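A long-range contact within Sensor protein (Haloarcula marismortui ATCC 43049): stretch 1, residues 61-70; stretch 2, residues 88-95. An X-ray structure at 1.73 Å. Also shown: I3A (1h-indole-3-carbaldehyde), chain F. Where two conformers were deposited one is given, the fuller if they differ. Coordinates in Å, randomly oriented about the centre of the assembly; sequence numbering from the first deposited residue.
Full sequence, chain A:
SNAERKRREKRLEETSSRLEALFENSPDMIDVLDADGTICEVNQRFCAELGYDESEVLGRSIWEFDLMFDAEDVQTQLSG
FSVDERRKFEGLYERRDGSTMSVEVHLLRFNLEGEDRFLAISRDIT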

ATOM      1  N   SER A  61      -5.125  -0.849  20.849  1.00 21.71           N
ATOM      2  CA  SER A  61      -6.062  -1.703  20.132  1.00 21.05           C
ATOM      3  C   SER A  61      -6.829  -0.855  19.116  1.00 19.44           C
ATOM      4  O   SER A  61      -7.155   0.333  19.357  1.00 18.56           O
ATOM      5  N   ILE A  62      -7.171  -1.477  18.003  1.00 19.50           N
ATOM      6  CA  ILE A  62      -7.819  -0.701  16.930  1.00 18.61           C
ATOM      7  C   ILE A  62      -9.185  -0.107  17.322  1.00 19.49           C
ATOM      8  O   ILE A  62      -9.582   0.976  16.799  1.00 19.87           O
ATOM      9  N   TRP A  63      -9.909  -0.763  18.234  1.00 18.13           N
ATOM     10  CA  TRP A  63     -11.217  -0.214  18.645  1.00 18.22           C
ATOM     11  C   TRP A  63     -11.054   1.102  19.409  1.00 18.32           C
ATOM     12  O   TRP A  63     -12.046   1.796  19.614  1.00 18.81           O
ATOM     13  N   GLU A  64      -9.823   1.436  19.829  1.00 17.19           N
ATOM     14  CA  GLU A  64      -9.612   2.719  20.523  1.00 18.56           C
ATOM     15  C   GLU A  64      -9.702   3.891  19.550  1.00 17.80           C
ATOM     16  O   GLU A  64      -9.922   5.046  19.975  1.00 19.60           O
ATOM     17  N   PHE A  65      -9.539   3.593  18.252  1.00 16.50           N
ATOM     18  CA  PHE A  65      -9.496   4.605  17.194  1.00 15.93           C
ATOM     19  C   PHE A  65     -10.736   4.605  16.290  1.00 16.71           C
ATOM     20  O   PHE A  65     -10.989   5.588  15.671  1.00 17.65           O
ATOM     21  N   ASP A  66     -11.412   3.457  16.154  1.00 16.54           N
ATOM     22  CA  ASP A  66     -12.582   3.346  15.288  1.00 16.91           C
ATOM     23  C   ASP A  66     -13.846   3.417  16.126  1.00 16.88           C
ATOM     24  O   ASP A  66     -14.117   2.515  16.936  1.00 17.97           O
ATOM     25  N   LEU A  67     -14.538   4.542  16.022  1.00 17.36           N
ATOM     26  CA  LEU A  67     -15.803   4.788  16.735  1.00 18.13           C
ATOM     27  C   LEU A  67     -16.966   3.879  16.374  1.00 17.93           C
ATOM     28  O   LEU A  67     -17.996   3.888  17.083  1.00 18.53           O
HETATM   29  N   MSE A  68     -16.828   3.124  15.288  1.00 17.72           N
HETATM   30  CA  MSE A  68     -17.873   2.245  14.825  1.00 20.26           C
HETATM   31  C   MSE A  68     -17.715   0.796  15.331  1.00 18.67           C
HETATM   32  O   MSE A  68     -18.579  -0.041  15.051  1.00 17.18           O
ATOM     33  N   PHE A  69     -16.645   0.518  16.091  1.00 18.53           N
ATOM     34  CA  PHE A  69     -16.366  -0.863  16.574  1.00 19.11           C
ATOM     35  C   PHE A  69     -15.899  -0.831  18.011  1.00 17.54           C
ATOM     36  O   PHE A  69     -14.875  -0.170  18.322  1.00 19.19           O
ATOM     37  N   ASP A  70     -16.576  -1.575  18.894  1.00 17.77           N
ATOM     38  CA  ASP A  70     -15.997  -1.768  20.233  1.00 17.67           C
ATOM     39  C   ASP A  70     -15.110  -3.018  20.243  1.00 18.20           C
ATOM     40  O   ASP A  70     -14.949  -3.655  19.209  1.00 17.13           O
ATOM     41  N   LYS A  88     -14.133  -5.681   2.612  1.00 18.61           N
ATOM     42  CA  LYS A  88     -14.258  -4.228   2.715  1.00 18.88           C
ATOM     43  C   LYS A  88     -15.453  -3.859   3.613  1.00 18.72           C
ATOM     44  O   LYS A  88     -16.538  -4.447   3.523  1.00 17.97           O
ATOM     45  N   PHE A  89     -15.256  -2.882   4.487  1.00 17.79           N
ATOM     46  CA  PHE A  89     -16.311  -2.447   5.386  1.00 17.54           C
ATOM     47  C   PHE A  89     -16.022  -1.034   5.848  1.00 17.13           C
ATOM     48  O   PHE A  89     -14.884  -0.565   5.780  1.00 17.14           O
ATOM     49  N   GLU A  90     -17.044  -0.393   6.397  1.00 17.59           N
ATOM     50  CA  GLU A  90     -16.931   0.989   6.807  1.00 18.20           C
ATOM     51  C   GLU A  90     -16.471   1.100   8.255  1.00 18.38           C
ATOM     52  O   GLU A  90     -16.871   0.306   9.113  1.00 18.22           O
ATOM     53  N   GLY A  91     -15.652   2.116   8.518  1.00 17.53           N
ATOM     54  CA  GLY A  91     -15.269   2.469   9.883  1.00 17.48           C
ATOM     55  C   GLY A  91     -15.316   3.973  10.024  1.00 17.90           C
ATOM     56  O   GLY A  91     -15.605   4.676   9.042  1.00 16.25           O
ATOM     57  N   LEU A  92     -15.030   4.453  11.217  1.00 16.83           N
ATOM     58  CA  LEU A  92     -15.076   5.891  11.490  1.00 16.10           C
ATOM     59  C   LEU A  92     -13.973   6.251  12.484  1.00 17.34           C
ATOM     60  O   LEU A  92     -14.136   6.071  13.703  1.00 16.35           O
ATOM     61  N   TYR A  93     -12.834   6.714  11.971  1.00 15.50           N
ATOM     62  CA  TYR A  93     -11.713   7.036  12.839  1.00 16.79           C
ATOM     63  C   TYR A  93     -11.941   8.346  13.585  1.00 17.15           C
ATOM     64  O   TYR A  93     -12.528   9.267  13.045  1.00 18.57           O
ATOM     65  N   GLU A  94     -11.473   8.370  14.818  1.00 17.25           N
ATOM     66  CA  GLU A  94     -11.447   9.580  15.630  0.60 18.20           C
ATOM     67  C   GLU A  94     -10.024  10.097  15.650  1.00 17.78           C
ATOM     68  O   GLU A  94      -9.089   9.394  16.102  1.00 17.56           O
ATOM     69  N   ARG A  95      -9.847  11.310  15.134  1.00 17.90           N
ATOM     70  CA  ARG A  95      -8.557  11.963  15.175  1.00 17.96           C
ATOM     71  C   ARG A  95      -8.198  12.441  16.598  1.00 18.77           C
ATOM     72  O   ARG A  95      -9.095  12.602  17.473  1.00 18.21           O
TER

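The most unusual feature of this contact is the carboxylate of Asp-66, which joins both stretches and the bound indole carbaldehyde. With chi1 in the t well, the side chain leaves its CA sideways, but its end comes nearer the strand. There OD1 accepts the backbone N of Leu-92 at 2.9 Å and, within its own stretch, the N of Met-68, also at 2.9 Å from OD1. Its other oxygen, OD2, accepts the indole N of I3A at 2.7 Å. A short acidic side chain suits this place because three N-H groups converge on it. Gly-91 suits the neighbouring position: its CA lies 3.4 Å from Asp-66 OD2, and a CB on it would fall about 2.3 Å from that oxygen, a clash.

The backbones meet in a single bridge between Asp-66 and Tyr-93. Glu-94 N donates to Phe-65 O at 2.9 Å, and Leu-67 N donates to Leu-92 O at 2.8 Å. These bonds hold the strand against the irregular chain just as it enters the type I turn from Asp-66 to Phe-69.

That turn directs Leu-67 and Met-68 toward the strand. Leu-67 (m, t) sets CD1 3.9 Å from CD2 of Leu-92 (t, p), an apolar contact between branched side chains; Leu-67 CD2 also lies 3.8 Å from CD of Glu-94. Met-68, present as selenomethionine, has chi1 between wells at -148°. Its long, flexible chain carries CE to 4.1 Å from Leu-92 CB and 3.5 Å from Glu-90 OE2. Glu-94 (t, t) points toward stretch 1, and its carboxylate is linked to it through water: water 1 donates to Glu-94 OE1 at 3.1 Å and to Glu-64 O at 2.8 Å.

Aromatic and aliphatic groups gather about the ligand. Phe-69 (m) brings CZ to 3.6 Å from CD1 of Phe-89 (p), their planes inclined at 60°. The edge of the Phe-69 ring meets the backbone of the strand, with CE2 3.4 Å from Glu-90 O, while I3A C7 lies over one face, 3.8 Å from Phe-69 CD1. Phe-89 CE1 approaches I3A C7 at 3.5 Å. Flat hydrocarbon rings suit a planar indole, offering broad apolar surface.

Tyr-93 (m) points away overall, although its CD1 lies 4.2 Å from CB of Phe-65. Its hydroxyl OH reaches 3.2 Å from I3A C2 and is hydrogen-bonded elsewhere in the structure. Ile-62 (t, p) places CD1 4.3 Å from Tyr-93 CE1 and CG1 3.4 Å from I3A C3, its branched side chain touching both rings.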

ATOM      1  CB  SER A  61      -7.011  -2.404  21.104  1.00 21.78           C
ATOM      2  OG  SER A  61      -6.222  -3.135  22.051  1.00 24.61           O
ATOM      3  CB  ILE A  62      -7.891  -1.507  15.607  1.00 19.84           C
ATOM      4  CG1 ILE A  62      -8.215  -0.605  14.397  1.00 19.51           C
ATOM      5  CG2 ILE A  62      -8.890  -2.688  15.758  1.00 17.57           C
ATOM      6  CD1 ILE A  62      -7.125   0.421  14.024  1.00 19.55           C
ATOM      7  CB  TRP A  63     -11.992  -1.207  19.509  1.00 19.82           C
ATOM      8  CG  TRP A  63     -11.236  -1.703  20.698  1.00 19.93           C
ATOM      9  CD1 TRP A  63     -11.140  -1.090  21.909  1.00 22.76           C
ATOM     10  CD2 TRP A  63     -10.535  -2.954  20.820  1.00 20.97           C
ATOM     11  NE1 TRP A  63     -10.387  -1.851  22.766  1.00 23.44           N
ATOM     12  CE2 TRP A  63     -10.025  -3.015  22.132  1.00 22.73           C
ATOM     13  CE3 TRP A  63     -10.295  -4.021  19.949  1.00 22.29           C
ATOM     14  CZ2 TRP A  63      -9.293  -4.113  22.606  1.00 21.22           C
ATOM     15  CZ3 TRP A  63      -9.527  -5.123  20.416  1.00 23.53           C
ATOM     16  CH2 TRP A  63      -9.048  -5.155  21.732  1.00 22.95           C
ATOM     17  CB  GLU A  64      -8.261   2.767  21.264  1.00 17.95           C
ATOM     18  CG  GLU A  64      -8.110   1.687  22.309  1.00 20.63           C
ATOM     19  CD  GLU A  64      -6.789   1.782  23.069  1.00 22.49           C
ATOM     20  OE1 GLU A  64      -6.552   2.825  23.723  1.00 28.37           O
ATOM     21  OE2 GLU A  64      -6.001   0.811  23.028  1.00 24.78           O
ATOM     22  CB  PHE A  65      -8.260   4.372  16.296  1.00 16.38           C
ATOM     23  CG  PHE A  65      -6.986   4.543  17.038  1.00 18.20           C
ATOM     24  CD1 PHE A  65      -6.481   5.814  17.276  1.00 18.45           C
ATOM     25  CD2 PHE A  65      -6.349   3.433  17.593  1.00 18.46           C
ATOM     26  CE1 PHE A  65      -5.327   5.994  17.998  1.00 19.28           C
ATOM     27  CE2 PHE A  65      -5.211   3.593  18.343  1.00 18.61           C
ATOM     28  CZ  PHE A  65      -4.680   4.873  18.534  1.00 19.26           C
ATOM     29  CB  ASP A  66     -12.556   2.011  14.533  1.00 16.89           C
ATOM     30  CG  ASP A  66     -13.541   2.004  13.381  1.00 17.30           C
ATOM     31  OD1 ASP A  66     -14.573   2.743  13.454  1.00 16.69           O
ATOM     32  OD2 ASP A  66     -13.295   1.274  12.391  1.00 17.76           O
ATOM     33  CB  LEU A  67     -16.242   6.223  16.480  1.00 17.47           C
ATOM     34  CG  LEU A  67     -15.337   7.342  17.012  1.00 18.59           C
ATOM     35  CD1 LEU A  67     -15.777   8.692  16.418  1.00 19.24           C
ATOM     36  CD2 LEU A  67     -15.293   7.420  18.531  1.00 22.52           C
HETATM   37  CB  MSE A  68     -17.931   2.288  13.293  1.00 19.00           C
HETATM   38  CG  MSE A  68     -19.306   2.095  12.735  1.00 24.44           C
HETATM   39 SE   MSE A  68     -19.259   2.359  10.802  0.60 27.04          SE
HETATM   40  CE  MSE A  68     -19.673   4.213  10.702  1.00 24.85           C
ATOM     41  CB  PHE A  69     -15.252  -1.548  15.745  1.00 18.79           C
ATOM     42  CG  PHE A  69     -15.651  -1.891  14.346  1.00 17.56           C
ATOM     43  CD1 PHE A  69     -15.904  -3.215  14.006  1.00 18.91           C
ATOM     44  CD2 PHE A  69     -15.745  -0.896  13.359  1.00 17.25           C
ATOM     45  CE1 PHE A  69     -16.238  -3.567  12.728  1.00 19.62           C
ATOM     46  CE2 PHE A  69     -16.112  -1.219  12.042  1.00 19.43           C
ATOM     47  CZ  PHE A  69     -16.384  -2.576  11.729  1.00 19.39           C
ATOM     48  CB  ASP A  70     -17.042  -1.746  21.370  1.00 17.60           C
ATOM     49  CG  ASP A  70     -18.040  -2.915  21.345  1.00 18.37           C
ATOM     50  OD1 ASP A  70     -17.883  -3.911  20.602  1.00 17.05           O
ATOM     51  OD2 ASP A  70     -19.039  -2.842  22.113  1.00 17.81           O
ATOM     52  CB  LYS A  88     -14.477  -3.614   1.329  1.00 19.59           C
ATOM     53  CG  LYS A  88     -13.363  -3.882   0.349  1.00 22.07           C
ATOM     54  CD  LYS A  88     -13.495  -3.038  -0.891  1.00 25.43           C
ATOM     55  CE  LYS A  88     -14.547  -3.579  -1.830  1.00 28.28           C
ATOM     56  NZ  LYS A  88     -14.574  -2.771  -3.096  1.00 28.44           N
ATOM     57  CB  PHE A  89     -16.419  -3.363   6.623  1.00 18.57           C
ATOM     58  CG  PHE A  89     -15.128  -3.453   7.431  1.00 18.12           C
ATOM     59  CD1 PHE A  89     -14.878  -2.568   8.480  1.00 17.73           C
ATOM     60  CD2 PHE A  89     -14.175  -4.430   7.134  1.00 19.91           C
ATOM     61  CE1 PHE A  89     -13.698  -2.646   9.208  1.00 19.48           C
ATOM     62  CE2 PHE A  89     -12.980  -4.527   7.858  1.00 19.03           C
ATOM     63  CZ  PHE A  89     -12.744  -3.630   8.909  1.00 19.53           C
ATOM     64  CB  GLU A  90     -18.285   1.694   6.585  1.00 18.97           C
ATOM     65  CG  GLU A  90     -18.388   3.093   7.162  1.00 22.74           C
ATOM     66  CD  GLU A  90     -19.798   3.726   7.028  1.00 23.77           C
ATOM     67  OE1 GLU A  90     -20.786   3.031   6.695  1.00 30.09           O
ATOM     68  OE2 GLU A  90     -19.899   4.954   7.281  1.00 32.45           O
ATOM     69  CB  LEU A  92     -16.476   6.329  12.008  1.00 15.95           C
ATOM     70  CG  LEU A  92     -16.601   7.812  12.346  1.00 17.36           C
ATOM     71  CD1 LEU A  92     -16.754   8.651  11.053  1.00 17.77           C
ATOM     72  CD2 LEU A  92     -17.866   7.992  13.251  1.00 17.86           C
ATOM     73  CB  TYR A  93     -10.412   7.158  12.035  1.00 16.07           C
ATOM     74  CG  TYR A  93      -9.888   5.831  11.506  1.00 18.13           C
ATOM     75  CD1 TYR A  93      -9.744   4.730  12.362  1.00 20.29           C
ATOM     76  CD2 TYR A  93      -9.484   5.693  10.180  1.00 16.31           C
ATOM     77  CE1 TYR A  93      -9.242   3.525  11.887  1.00 20.89           C
ATOM     78  CE2 TYR A  93      -8.970   4.482   9.674  1.00 17.43           C
ATOM     79  CZ  TYR A  93      -8.878   3.400  10.539  1.00 18.54           C
ATOM     80  OH  TYR A  93      -8.396   2.211  10.068  1.00 19.63           O
ATOM     81  CB  GLU A  94     -11.878   9.247  17.044  0.60 19.34           C
ATOM     82  CG  GLU A  94     -12.096  10.471  17.911  0.60 21.89           C
ATOM     83  CD  GLU A  94     -12.624  10.073  19.283  0.60 27.74           C
ATOM     84  OE1 GLU A  94     -12.069   9.125  19.896  0.60 32.10           O
ATOM     85  OE2 GLU A  94     -13.606  10.682  19.748  0.60 30.48           O
ATOM     86  CB  ARG A  95      -8.529  13.164  14.224  1.00 18.16           C
ATOM     87  CG  ARG A  95      -8.860  12.811  12.745  1.00 17.74           C
ATOM     88  CD  ARG A  95      -8.263  13.905  11.875  1.00 19.19           C
ATOM     89  NE  ARG A  95      -8.563  13.689  10.464  1.00 21.87           N
ATOM     90  CZ  ARG A  95      -9.730  13.965   9.873  1.00 23.99           C
ATOM     91  NH1 ARG A  95     -10.766  14.434  10.573  1.00 23.62           N
ATOM     92  NH2 ARG A  95      -9.880  13.715   8.550  1.00 24.48           N
TER
HETATM   93  O   I3A F 601      -7.374  -2.260  10.833  1.00 22.83           O
HETATM   94  C3' I3A F 601      -8.060  -1.243  10.829  1.00 22.53           C
HETATM   95  C3  I3A F 601      -9.496  -1.302  11.274  1.00 21.15           C
HETATM   96  C2  I3A F 601     -10.268  -0.112  11.352  1.00 19.22           C
HETATM   97  N   I3A F 601     -11.478  -0.573  11.814  1.00 20.34           N
HETATM   98  C8  I3A F 601     -11.470  -1.919  12.035  1.00 20.60           C
HETATM   99  C9  I3A F 601     -10.212  -2.429  11.727  1.00 21.46           C
HETATM  100  C4  I3A F 601      -9.944  -3.809  11.848  1.00 20.37           C
HETATM  101  C5  I3A F 601     -10.962  -4.670  12.337  1.00 21.08           C
HETATM  102  C6  I3A F 601     -12.221  -4.152  12.684  1.00 20.68           C
HETATM  103  C7  I3A F 601     -12.472  -2.775  12.520  1.00 21.71           C
HETATM  104  O   HOH W   1     -12.225   6.207  18.947  1.00 32.71           O